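Local coordinates for protein heavy metal cation tricomponent efflux pump ZneA(CzcA-like) (PDB 4K0J) that exports zinc ions in exchange for protons, working as an inner-membrane antiporter of the RND family within a three-component heavy metal efflux pump, at residues C[515-520]-C[1008-1013]; C[670-675]-C[842-847]; C[682-687]-C[699-704]; C[885-890]-C[927-932]. All blocks are in the same frame, centred on the assembly; numbering follows the deposited sequence.

Contact 1 of 4, residues C[515-520]-C[1008-1013]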
loop_
_atom_site.group_PDB
_atom_site.type_symbol
_atom_site.label_atom_id
_atom_site.label_comp_id
_atom_site.label_asym_id
_atom_site.label_seq_id
_atom_site.Cartn_x
_atom_site.Cartn_y
_atom_site.Cartn_z
ATOM N N ASN C 515 64.788 -21.199 13.026
ATOM C CA ASN C 515 66.035 -21.749 12.510
ATOM C C ASN C 515 65.851 -23.208 12.105
ATOM O O ASN C 515 66.642 -23.758 11.340
ATOM C CB ASN C 515 67.154 -21.618 13.544
ATOM C CG ASN C 515 68.512 -21.997 12.985
ATOM O OD1 ASN C 515 68.742 -21.925 11.779
ATOM N ND2 ASN C 515 69.419 -22.406 13.865
ATOM N N ARG C 516 64.798 -23.830 12.626
ATOM C CA ARG C 516 64.434 -25.184 12.228
ATOM C C ARG C 516 63.788 -25.164 10.847
ATOM O O ARG C 516 63.724 -26.187 10.166
ATOM C CB ARG C 516 63.472 -25.805 13.242
ATOM C CG ARG C 516 64.098 -26.152 14.584
ATOM C CD ARG C 516 64.923 -27.426 14.500
ATOM N NE ARG C 516 65.247 -27.957 15.822
ATOM C CZ ARG C 516 65.871 -29.110 16.031
ATOM N NH1 ARG C 516 66.243 -29.863 15.004
ATOM N NH2 ARG C 516 66.123 -29.513 17.270
ATOM N N LEU C 517 63.308 -23.992 10.442
ATOM C CA LEU C 517 62.680 -23.827 9.135
ATOM C C LEU C 517 63.714 -23.735 8.017
ATOM O O LEU C 517 63.369 -23.815 6.836
ATOM C CB LEU C 517 61.783 -22.588 9.117
ATOM C CG LEU C 517 60.594 -22.589 10.079
ATOM C CD1 LEU C 517 59.750 -21.344 9.870
ATOM C CD2 LEU C 517 59.758 -23.846 9.905
ATOM N N VAL C 518 64.979 -23.557 8.391
ATOM C CA VAL C 518 66.067 -23.534 7.419
ATOM C C VAL C 518 66.191 -24.910 6.772
ATOM O O VAL C 518 66.902 -25.786 7.269
ATOM C CB VAL C 518 67.412 -23.136 8.069
ATOM C CG1 VAL C 518 68.513 -23.063 7.020
ATOM C CG2 VAL C 518 67.280 -21.804 8.789
ATOM N N GLY C 519 65.483 -25.096 5.662
ATOM C CA GLY C 519 65.405 -26.391 5.013
ATOM C C GLY C 519 64.113 -27.090 5.387
ATOM O O GLY C 519 63.091 -26.435 5.596
ATOM N N SER C 520 64.167 -28.417 5.478
ATOM C CA SER C 520 63.009 -29.233 5.844
ATOM C C SER C 520 61.783 -28.902 4.999
ATOM O O SER C 520 60.686 -28.714 5.523
ATOM C CB SER C 520 62.689 -29.084 7.334
ATOM O OG SER C 520 63.696 -29.676 8.137
ATOM N N LEU C 1008 53.875 -21.159 7.886
ATOM C CA LEU C 1008 53.654 -20.079 6.928
ATOM C C LEU C 1008 54.938 -19.394 6.424
ATOM O O LEU C 1008 55.081 -19.180 5.217
ATOM C CB LEU C 1008 52.651 -19.058 7.480
ATOM C CG LEU C 1008 52.096 -18.058 6.467
ATOM C CD1 LEU C 1008 51.392 -18.798 5.342
ATOM C CD2 LEU C 1008 51.154 -17.070 7.139
ATOM N N PRO C 1009 55.869 -19.037 7.334
ATOM C CA PRO C 1009 57.126 -18.473 6.825
ATOM C C PRO C 1009 57.896 -19.476 5.970
ATOM O O PRO C 1009 58.451 -19.103 4.935
ATOM C CB PRO C 1009 57.907 -18.160 8.104
ATOM C CG PRO C 1009 56.864 -17.956 9.140
ATOM C CD PRO C 1009 55.796 -18.950 8.805
ATOM N N ALA C 1010 57.920 -20.732 6.403
ATOM C CA ALA C 1010 58.541 -21.802 5.631
ATOM C C ALA C 1010 57.859 -21.929 4.276
ATOM O O ALA C 1010 58.501 -22.215 3.266
ATOM C CB ALA C 1010 58.468 -23.118 6.391
ATOM N N LEU C 1011 56.551 -21.707 4.258
ATOM C CA LEU C 1011 55.796 -21.737 3.014
ATOM C C LEU C 1011 56.268 -20.627 2.082
ATOM O O LEU C 1011 56.501 -20.860 0.892
ATOM C CB LEU C 1011 54.299 -21.597 3.292
ATOM C CG LEU C 1011 53.376 -21.663 2.075
ATOM C CD1 LEU C 1011 53.535 -22.995 1.354
ATOM C CD2 LEU C 1011 51.931 -21.442 2.495
ATOM N N TYR C 1012 56.418 -19.424 2.631
ATOM C CA TYR C 1012 56.852 -18.270 1.845
ATOM C C TYR C 1012 58.260 -18.461 1.284
ATOM O O TYR C 1012 58.522 -18.140 0.123
ATOM C CB TYR C 1012 56.784 -16.985 2.677
ATOM C CG TYR C 1012 57.215 -15.743 1.927
ATOM C CD1 TYR C 1012 58.498 -15.229 2.073
ATOM C CD2 TYR C 1012 56.341 -15.085 1.071
ATOM C CE1 TYR C 1012 58.897 -14.095 1.391
ATOM C CE2 TYR C 1012 56.732 -13.949 0.383
ATOM C CZ TYR C 1012 58.012 -13.460 0.548
ATOM O OH TYR C 1012 58.409 -12.333 -0.131
ATOM N N TYR C 1013 59.161 -18.981 2.113
ATOM C CA TYR C 1013 60.536 -19.215 1.683
ATOM C C TYR C 1013 60.605 -20.321 0.630
ATOM O O TYR C 1013 61.412 -20.250 -0.296
ATOM C CB TYR C 1013 61.439 -19.539 2.883
ATOM C CG TYR C 1013 62.074 -20.914 2.842
ATOM C CD1 TYR C 1013 63.291 -21.125 2.203
ATOM C CD2 TYR C 1013 61.460 -21.999 3.453
ATOM C CE1 TYR C 1013 63.868 -22.382 2.164
ATOM C CE2 TYR C 1013 62.028 -23.259 3.419
ATOM C CZ TYR C 1013 63.232 -23.443 2.775
ATOM O OH TYR C 1013 63.800 -24.696 2.744
#
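L517 and Y1013 make most of this contact, L517 with its forked tip and Y1013 with the far end of its ring. The side chain of L517 starts toward helix 1007-1015. Its CG lies anti to the carbonyl carbon (chi1 -62°), and CD1 then runs on anti to CA (chi2 -176°). This puts CD1 next to P1009 and A1010; CD2 branches off beside it and also meets A1010. CD2 rests on CB of A1010 at 3.8 Å. CD1 reaches CB of P1009 at 4.1 Å, and the two side chains cross obliquely. The A1010 methyl meets both branches of the leucine.

The second half of the contact is ring against backbone. CE2 of Y1013 lies 3.7 Å from the carbonyl O of L517. Further along the ring, OH comes to 3.3 Å from CA of G519. The ring meets the two carbonyls of L517 and G519 at a slant.

Residues 517-520 link helix 503-516 to helix 521-536. As in other RND pumps, the first of these is probably the surface helix on the cytoplasmic side, before the seventh transmembrane helix. Helix 1007-1015 ends the last predicted transmembrane span. The contact thus joins the middle of the chain to its C-terminal end.

One turn relates the two ends of the touching surface on helix 1007-1015: Y1013 N bonds to P1009 O at 2.9 Å. P1009 and Y1013 also both touch V950 of helix 949-952. K947 packs on Y1013 and on V518.

Contact 2 of 4, residues C[670-675]-C[842-847]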
loop_
_atom_site.group_PDB
_atom_site.type_symbol
_atom_site.label_atom_id
_atom_site.label_comp_id
_atom_site.label_asym_id
_atom_site.label_seq_id
_atom_site.Cartn_x
_atom_site.Cartn_y
_atom_site.Cartn_z
ATOM N N LYS C 670 5.271 -36.518 6.343
ATOM C CA LYS C 670 3.949 -36.382 5.758
ATOM C C LYS C 670 3.637 -37.516 4.781
ATOM O O LYS C 670 4.324 -37.681 3.770
ATOM C CB LYS C 670 3.829 -35.019 5.071
ATOM C CG LYS C 670 4.084 -33.835 6.002
ATOM C CD LYS C 670 4.079 -32.506 5.249
ATOM C CE LYS C 670 5.396 -32.247 4.515
ATOM N NZ LYS C 670 6.495 -31.771 5.402
ATOM N N VAL C 671 2.605 -38.297 5.103
ATOM C CA VAL C 671 2.137 -39.405 4.267
ATOM C C VAL C 671 0.901 -38.996 3.468
ATOM O O VAL C 671 -0.204 -38.915 4.006
ATOM C CB VAL C 671 1.792 -40.648 5.119
ATOM C CG1 VAL C 671 1.140 -41.729 4.273
ATOM C CG2 VAL C 671 3.038 -41.185 5.802
ATOM N N TYR C 672 1.096 -38.743 2.180
ATOM C CA TYR C 672 0.053 -38.166 1.345
ATOM C C TYR C 672 -0.827 -39.237 0.727
ATOM O O TYR C 672 -0.402 -40.373 0.566
ATOM C CB TYR C 672 0.685 -37.320 0.238
ATOM C CG TYR C 672 1.486 -36.141 0.741
ATOM C CD1 TYR C 672 0.925 -34.875 0.801
ATOM C CD2 TYR C 672 2.805 -36.293 1.157
ATOM C CE1 TYR C 672 1.644 -33.798 1.256
ATOM C CE2 TYR C 672 3.537 -35.218 1.615
ATOM C CZ TYR C 672 2.948 -33.972 1.665
ATOM O OH TYR C 672 3.659 -32.885 2.119
ATOM N N GLY C 673 -2.054 -38.870 0.370
ATOM C CA GLY C 673 -2.953 -39.793 -0.303
ATOM C C GLY C 673 -4.414 -39.506 -0.019
ATOM O O GLY C 673 -4.764 -39.078 1.082
ATOM N N ASN C 674 -5.271 -39.761 -1.006
ATOM C CA ASN C 674 -6.680 -39.399 -0.902
ATOM C C ASN C 674 -7.517 -40.406 -0.115
ATOM O O ASN C 674 -8.724 -40.230 0.053
ATOM C CB ASN C 674 -7.280 -39.170 -2.291
ATOM C CG ASN C 674 -8.554 -38.349 -2.243
ATOM O OD1 ASN C 674 -8.513 -37.117 -2.192
ATOM N ND2 ASN C 674 -9.696 -39.027 -2.250
ATOM N N ASP C 675 -6.867 -41.457 0.376
ATOM C CA ASP C 675 -7.548 -42.466 1.183
ATOM C C ASP C 675 -7.171 -42.334 2.656
ATOM O O ASP C 675 -5.992 -42.323 3.001
ATOM C CB ASP C 675 -7.210 -43.872 0.686
ATOM C CG ASP C 675 -7.939 -44.955 1.459
ATOM O OD1 ASP C 675 -7.372 -46.054 1.621
ATOM O OD2 ASP C 675 -9.080 -44.705 1.906
ATOM N N GLN C 842 2.437 -40.801 -1.477
ATOM C CA GLN C 842 3.799 -40.289 -1.378
ATOM C C GLN C 842 4.154 -39.971 0.070
ATOM O O GLN C 842 3.275 -39.741 0.897
ATOM C CB GLN C 842 3.958 -39.032 -2.236
ATOM C CG GLN C 842 3.525 -39.206 -3.684
ATOM C CD GLN C 842 3.637 -37.921 -4.489
ATOM O OE1 GLN C 842 2.794 -37.030 -4.380
ATOM N NE2 GLN C 842 4.682 -37.823 -5.303
ATOM N N VAL C 843 5.446 -39.955 0.370
ATOM C CA VAL C 843 5.918 -39.660 1.718
ATOM C C VAL C 843 7.088 -38.672 1.706
ATOM O O VAL C 843 8.087 -38.883 1.012
ATOM C CB VAL C 843 6.338 -40.944 2.461
ATOM C CG1 VAL C 843 7.116 -40.601 3.718
ATOM C CG2 VAL C 843 5.120 -41.785 2.802
ATOM N N ALA C 844 6.961 -37.595 2.479
ATOM C CA ALA C 844 8.008 -36.578 2.537
ATOM C C ALA C 844 8.453 -36.286 3.966
ATOM O O ALA C 844 7.760 -36.623 4.921
ATOM C CB ALA C 844 7.539 -35.301 1.863
ATOM N N TRP C 845 9.619 -35.663 4.104
ATOM C CA TRP C 845 10.108 -35.211 5.402
ATOM C C TRP C 845 9.970 -33.696 5.490
ATOM O O TRP C 845 10.029 -33.004 4.474
ATOM C CB TRP C 845 11.567 -35.629 5.605
ATOM C CG TRP C 845 11.718 -37.070 5.972
ATOM C CD1 TRP C 845 11.667 -38.145 5.130
ATOM C CD2 TRP C 845 11.929 -37.601 7.286
ATOM N NE1 TRP C 845 11.833 -39.310 5.839
ATOM C CE2 TRP C 845 11.998 -39.002 7.165
ATOM C CE3 TRP C 845 12.067 -37.027 8.552
ATOM C CZ2 TRP C 845 12.199 -39.836 8.264
ATOM C CZ3 TRP C 845 12.267 -37.856 9.639
ATOM C CH2 TRP C 845 12.333 -39.243 9.489
ATOM N N GLY C 846 9.776 -33.180 6.701
ATOM C CA GLY C 846 9.592 -31.751 6.889
ATOM C C GLY C 846 10.058 -31.258 8.246
ATOM O O GLY C 846 10.339 -32.057 9.140
ATOM N N GLY C 847 10.136 -29.940 8.398
ATOM C CA GLY C 847 10.564 -29.342 9.650
ATOM C C GLY C 847 11.927 -28.689 9.541
ATOM O O GLY C 847 12.209 -27.970 8.581
#
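The Y672 ring meets Q842 and A844 with one edge. The carbonyl O of Q842 lies in the ring plane, 3.5 Å from CD2. CE2 of Y672 touches the methyl of A844 at 4.0 Å. The ring of H807 also meets the Y672 ring, with the planes about 30° apart. The phenol OH is hydrogen-bonded to E802. The other flat group, the W845 indole, starts away from segment 670-675 and packs against V669, L690, R827 and I830.

Three backbone bonds join the strands. K670 N gives to A844 O and A844 N gives to K670 O, both at 2.9 Å, closing an antiparallel hydrogen-bonded pair. Y672 N gives to Q842 O at 2.7 Å, nearly straight at the hydrogen. That oxygen therefore has the Y672 amide and the ring edge beside it.

Strand 667-672 is central and strand 843-847 is an edge of a four-stranded antiparallel sheet. The order of strands and helices is that of a ferredoxin-like beta-alpha-beta-beta-alpha-beta unit. It probably corresponds to the PC2 porter subdomain of AcrB.

V671 and V843 form the non-hydrogen-bonded pair. They lie side by side and point the same way, with CG2 on CG2 at 3.7 Å, on the face covered by I686 of helix 676-690. K670 and A844 are on the other face. The K670 chain bends at chi3 (-79°) and again at chi4 (-78°), which turns NZ back to the facing strand. There it lies 3.4 Å from CA of G846.

Contact 3 of 4, residues C[682-687]-C[699-704]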
loop_
_atom_site.group_PDB
_atom_site.type_symbol
_atom_site.label_atom_id
_atom_site.label_comp_id
_atom_site.label_asym_id
_atom_site.label_seq_id
_atom_site.Cartn_x
_atom_site.Cartn_y
_atom_site.Cartn_z
ATOM N N VAL C 682 -0.080 -46.730 6.437
ATOM C CA VAL C 682 1.315 -46.404 6.160
ATOM C C VAL C 682 1.893 -45.535 7.271
ATOM O O VAL C 682 3.044 -45.704 7.666
ATOM C CB VAL C 682 1.462 -45.680 4.806
ATOM C CG1 VAL C 682 2.879 -45.170 4.613
ATOM C CG2 VAL C 682 1.068 -46.604 3.666
ATOM N N ALA C 683 1.076 -44.620 7.783
ATOM C CA ALA C 683 1.492 -43.756 8.878
ATOM C C ALA C 683 1.748 -44.560 10.145
ATOM O O ALA C 683 2.654 -44.242 10.906
ATOM C CB ALA C 683 0.451 -42.686 9.132
ATOM N N THR C 684 0.943 -45.594 10.372
ATOM C CA THR C 684 1.155 -46.490 11.505
ATOM C C THR C 684 2.515 -47.148 11.353
ATOM O O THR C 684 3.292 -47.239 12.314
ATOM C CB THR C 684 0.061 -47.581 11.593
ATOM O OG1 THR C 684 -1.200 -46.972 11.896
ATOM C CG2 THR C 684 0.394 -48.601 12.673
ATOM N N ALA C 685 2.805 -47.588 10.132
ATOM C CA ALA C 685 4.117 -48.155 9.827
ATOM C C ALA C 685 5.255 -47.184 10.157
ATOM O O ALA C 685 6.126 -47.499 10.966
ATOM C CB ALA C 685 4.190 -48.580 8.372
ATOM N N ILE C 686 5.235 -46.006 9.537
ATOM C CA ILE C 686 6.286 -45.011 9.722
ATOM C C ILE C 686 6.432 -44.609 11.184
ATOM O O ILE C 686 7.529 -44.312 11.654
ATOM C CB ILE C 686 6.050 -43.757 8.845
ATOM C CG1 ILE C 686 6.120 -44.124 7.364
ATOM C CG2 ILE C 686 7.077 -42.665 9.140
ATOM C CD1 ILE C 686 6.325 -42.935 6.435
ATOM N N THR C 687 5.324 -44.612 11.909
ATOM C CA THR C 687 5.368 -44.284 13.323
ATOM C C THR C 687 6.129 -45.352 14.085
ATOM O O THR C 687 7.112 -45.052 14.777
ATOM C CB THR C 687 3.962 -44.141 13.903
ATOM O OG1 THR C 687 3.424 -42.870 13.515
ATOM C CG2 THR C 687 4.002 -44.231 15.421
ATOM N N VAL C 699 7.235 -39.548 19.021
ATOM C CA VAL C 699 6.673 -39.812 17.692
ATOM C C VAL C 699 5.180 -40.093 17.787
ATOM O O VAL C 699 4.766 -40.976 18.534
ATOM C CB VAL C 699 7.330 -41.031 16.998
ATOM C CG1 VAL C 699 6.501 -41.462 15.788
ATOM C CG2 VAL C 699 8.751 -40.723 16.569
ATOM N N ILE C 700 4.372 -39.354 17.031
ATOM C CA ILE C 700 2.932 -39.611 16.996
ATOM C C ILE C 700 2.303 -39.241 15.662
ATOM O O ILE C 700 2.911 -38.551 14.853
ATOM C CB ILE C 700 2.187 -38.862 18.112
ATOM C CG1 ILE C 700 2.979 -37.631 18.547
ATOM C CG2 ILE C 700 1.937 -39.778 19.294
ATOM C CD1 ILE C 700 2.455 -36.990 19.816
ATOM N N ILE C 701 1.085 -39.721 15.431
ATOM C CA ILE C 701 0.317 -39.302 14.267
ATOM C C ILE C 701 -0.504 -38.089 14.665
ATOM O O ILE C 701 -1.406 -38.197 15.495
ATOM C CB ILE C 701 -0.630 -40.410 13.765
ATOM C CG1 ILE C 701 0.168 -41.575 13.174
ATOM C CG2 ILE C 701 -1.608 -39.856 12.732
ATOM C CD1 ILE C 701 -0.695 -42.637 12.529
ATOM N N ASP C 702 -0.181 -36.942 14.077
ATOM C CA ASP C 702 -0.825 -35.684 14.417
ATOM C C ASP C 702 -2.345 -35.767 14.296
ATOM O O ASP C 702 -3.064 -35.374 15.216
ATOM C CB ASP C 702 -0.285 -34.557 13.538
ATOM C CG ASP C 702 -0.507 -33.185 14.147
ATOM O OD1 ASP C 702 -0.199 -33.010 15.347
ATOM O OD2 ASP C 702 -0.989 -32.282 13.430
ATOM N N GLN C 703 -2.829 -36.282 13.168
ATOM C CA GLN C 703 -4.265 -36.459 12.964
ATOM C C GLN C 703 -4.828 -37.539 13.883
ATOM O O GLN C 703 -4.404 -38.696 13.852
ATOM C CB GLN C 703 -4.585 -36.790 11.506
ATOM C CG GLN C 703 -4.338 -35.654 10.538
ATOM C CD GLN C 703 -2.871 -35.462 10.221
ATOM O OE1 GLN C 703 -2.011 -36.157 10.762
ATOM N NE2 GLN C 703 -2.575 -34.516 9.335
ATOM N N GLU C 704 -5.781 -37.140 14.710
ATOM C CA GLU C 704 -6.415 -38.041 15.653
ATOM C C GLU C 704 -7.293 -39.037 14.901
ATOM O O GLU C 704 -7.817 -38.716 13.837
ATOM C CB GLU C 704 -7.225 -37.240 16.680
ATOM C CG GLU C 704 -8.006 -36.057 16.109
ATOM C CD GLU C 704 -7.142 -34.833 15.820
ATOM O OE1 GLU C 704 -7.703 -33.764 15.484
ATOM O OE2 GLU C 704 -5.903 -34.944 15.918
#
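T687 of the helix lies between V699 and I701 of the strand and meets each in a different way. Against V699 it slides past in the opposite direction, with its methyl CG2 on CG1 of the valine at 3.7 Å. Against I701 it crosses at about a right angle. Here the hydroxyl OG1 does the touching, 3.5 Å from CG1 of the isoleucine.

The T687 hydroxyl sits beside its own backbone N (chi1 -77°), and CG2 is anti to that N. From there OG1 gives a hydrogen bond to A683 O, one turn back, at 3.0 Å. The same oxygen accepts from T687 N at 2.9 Å. The two donors come from opposite faces of the carbonyl plane. The OG1 bond probably helps fix the rotation of the side chain.

Helix 676-690 and strand 699-701 form the second half of a beta-alpha-beta crossover that begins with strand 667-672. Over these short segments their axes run antiparallel, at 174° and 8.6 Å apart. Strand 807-812 lies between the two parallel strands, and its V810 touches both T687 and V699.

I701 extends its chain toward the helix. CD1 lies anti to CA (chi2 -174°) and meets CB of A683 at 3.6 Å. The same CD1 comes to 4.0 Å from T684 N. The T684 hydroxyl is bonded to R680 O within the helix. I700 starts away from the helix and packs on R811.

Contact 4 of 4, residues C[885-890]-C[927-932]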
loop_
_atom_site.group_PDB
_atom_site.type_symbol
_atom_site.label_atom_id
_atom_site.label_comp_id
_atom_site.label_asym_id
_atom_site.label_seq_id
_atom_site.Cartn_x
_atom_site.Cartn_y
_atom_site.Cartn_z
ATOM N N ALA C 885 47.284 -17.041 -3.288
ATOM C CA ALA C 885 46.837 -18.364 -2.863
ATOM C C ALA C 885 47.524 -18.766 -1.565
ATOM O O ALA C 885 46.927 -19.416 -0.705
ATOM C CB ALA C 885 47.112 -19.390 -3.953
ATOM N N LEU C 886 48.783 -18.362 -1.436
ATOM C CA LEU C 886 49.568 -18.594 -0.232
ATOM C C LEU C 886 48.815 -18.100 0.998
ATOM O O LEU C 886 48.695 -18.814 1.994
ATOM C CB LEU C 886 50.918 -17.879 -0.351
ATOM C CG LEU C 886 52.074 -18.283 0.568
ATOM C CD1 LEU C 886 53.395 -17.855 -0.054
ATOM C CD2 LEU C 886 51.928 -17.683 1.958
ATOM N N ILE C 887 48.307 -16.877 0.921
ATOM C CA ILE C 887 47.598 -16.282 2.044
ATOM C C ILE C 887 46.201 -16.872 2.172
ATOM O O ILE C 887 45.692 -17.051 3.279
ATOM C CB ILE C 887 47.492 -14.755 1.895
ATOM C CG1 ILE C 887 48.795 -14.182 1.336
ATOM C CG2 ILE C 887 47.134 -14.109 3.232
ATOM C CD1 ILE C 887 48.800 -12.674 1.227
ATOM N N LEU C 888 45.586 -17.173 1.031
ATOM C CA LEU C 888 44.249 -17.755 1.000
ATOM C C LEU C 888 44.202 -19.076 1.755
ATOM O O LEU C 888 43.204 -19.395 2.398
ATOM C CB LEU C 888 43.787 -17.972 -0.441
ATOM C CG LEU C 888 42.752 -16.991 -0.992
ATOM C CD1 LEU C 888 43.336 -15.592 -1.111
ATOM C CD2 LEU C 888 42.218 -17.474 -2.331
ATOM N N MET C 889 45.290 -19.837 1.682
ATOM C CA MET C 889 45.345 -21.147 2.328
ATOM C C MET C 889 45.611 -21.063 3.830
ATOM O O MET C 889 46.148 -21.996 4.426
ATOM C CB MET C 889 46.387 -22.042 1.651
ATOM C CG MET C 889 46.061 -22.385 0.205
ATOM S SD MET C 889 44.415 -23.098 0.010
ATOM C CE MET C 889 44.332 -23.276 -1.771
ATOM N N ALA C 890 45.235 -19.946 4.439
ATOM C CA ALA C 890 45.335 -19.804 5.884
ATOM C C ALA C 890 44.034 -20.257 6.547
ATOM O O ALA C 890 43.983 -20.472 7.758
ATOM C CB ALA C 890 45.658 -18.367 6.258
ATOM N N ASN C 927 45.966 -11.902 10.280
ATOM C CA ASN C 927 47.282 -12.258 10.803
ATOM C C ASN C 927 48.229 -12.754 9.709
ATOM O O ASN C 927 49.398 -12.344 9.649
ATOM C CB ASN C 927 47.165 -13.284 11.932
ATOM C CG ASN C 927 46.754 -12.653 13.252
ATOM O OD1 ASN C 927 47.096 -11.506 13.535
ATOM N ND2 ASN C 927 46.018 -13.402 14.065
ATOM N N ALA C 928 47.716 -13.621 8.839
ATOM C CA ALA C 928 48.493 -14.093 7.694
ATOM C C ALA C 928 48.952 -12.931 6.806
ATOM O O ALA C 928 50.112 -12.873 6.389
ATOM C CB ALA C 928 47.690 -15.096 6.882
ATOM N N ILE C 929 48.034 -12.008 6.528
ATOM C CA ILE C 929 48.332 -10.840 5.707
ATOM C C ILE C 929 49.435 -10.000 6.324
ATOM O O ILE C 929 50.398 -9.665 5.650
ATOM C CB ILE C 929 47.089 -9.956 5.482
ATOM C CG1 ILE C 929 46.187 -10.568 4.411
ATOM C CG2 ILE C 929 47.495 -8.554 5.050
ATOM C CD1 ILE C 929 44.842 -9.887 4.296
ATOM N N ILE C 930 49.295 -9.666 7.604
ATOM C CA ILE C 930 50.312 -8.874 8.293
ATOM C C ILE C 930 51.681 -9.548 8.231
ATOM O O ILE C 930 52.683 -8.920 7.861
ATOM C CB ILE C 930 49.932 -8.616 9.760
ATOM C CG1 ILE C 930 48.745 -7.654 9.833
ATOM C CG2 ILE C 930 51.112 -8.035 10.525
ATOM C CD1 ILE C 930 49.035 -6.294 9.236
ATOM N N MET C 931 51.711 -10.831 8.585
ATOM C CA MET C 931 52.941 -11.614 8.524
ATOM C C MET C 931 53.604 -11.527 7.150
ATOM O O MET C 931 54.733 -11.039 7.022
ATOM C CB MET C 931 52.656 -13.075 8.881
ATOM C CG MET C 931 53.753 -14.044 8.469
ATOM S SD MET C 931 55.355 -13.618 9.167
ATOM C CE MET C 931 55.085 -14.001 10.894
ATOM N N ILE C 932 52.885 -11.985 6.129
ATOM C CA ILE C 932 53.421 -12.061 4.773
ATOM C C ILE C 932 53.805 -10.696 4.204
ATOM O O ILE C 932 54.768 -10.581 3.450
ATOM C CB ILE C 932 52.444 -12.806 3.826
ATOM C CG1 ILE C 932 52.984 -14.198 3.503
ATOM C CG2 ILE C 932 52.203 -12.027 2.541
ATOM C CD1 ILE C 932 53.281 -15.033 4.726
#
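I887 and I932 lead a purely apolar contact between two predicted transmembrane helices of the RND membrane domain. Segment 885-890 holds the end of short helix 884-888, just before helix 891-905. Segment 927-932 is inside the long helix 911-939.

The aliphatic contacts fall into two groups. The first is branched against branched. I887 has CD1 anti to CA (chi2 -177°), and this tip meets CG2 of I932 at 3.7 Å, the side chains slanting across each other. I887 crosses I929 at about a right angle, with CG2 on CG1 at 3.9 Å. L886 adds CD2, which lies 4.0 Å from CG1 of I932. L886 also packs on I1015 of the last helix.

No polar bond joins the two segments. N927, on the helix of A928, bonds through OD1 to T964 of helix 958-970.

The second apolar group is built on small residues. The A928 methyl takes CG2 of I887 at 3.8 Å. With so small a side chain, the backbones come close here, the CA atoms of I887 and A928 being 6.1 Å apart. M889 has already left helical geometry, yet A890 after it still reaches across, CB to CB of A928 at 3.9 Å.

Overall arrangement
From the N terminus, segment 515-520 comes first and opens contact 1. The chain then enters the porter region. There 670-675 opens contact 2, and 682-687 with 699-704 closes the short loop of contact 3 inside it. Contact 2 closes at 842-847, and the chain returns to the membrane along helix 848-873. Contact 4 opens and closes next, in series with contact 2. Contact 1 closes last, at 1008-1013, and encloses the other three. No loops cross. Contacts 2 and 3 touch through I686, which packs on V671 and V843. Contacts 1 and 4 touch where L1008 meets L886 and I932. The centres of contacts 1 and 2 are about 60 Å apart.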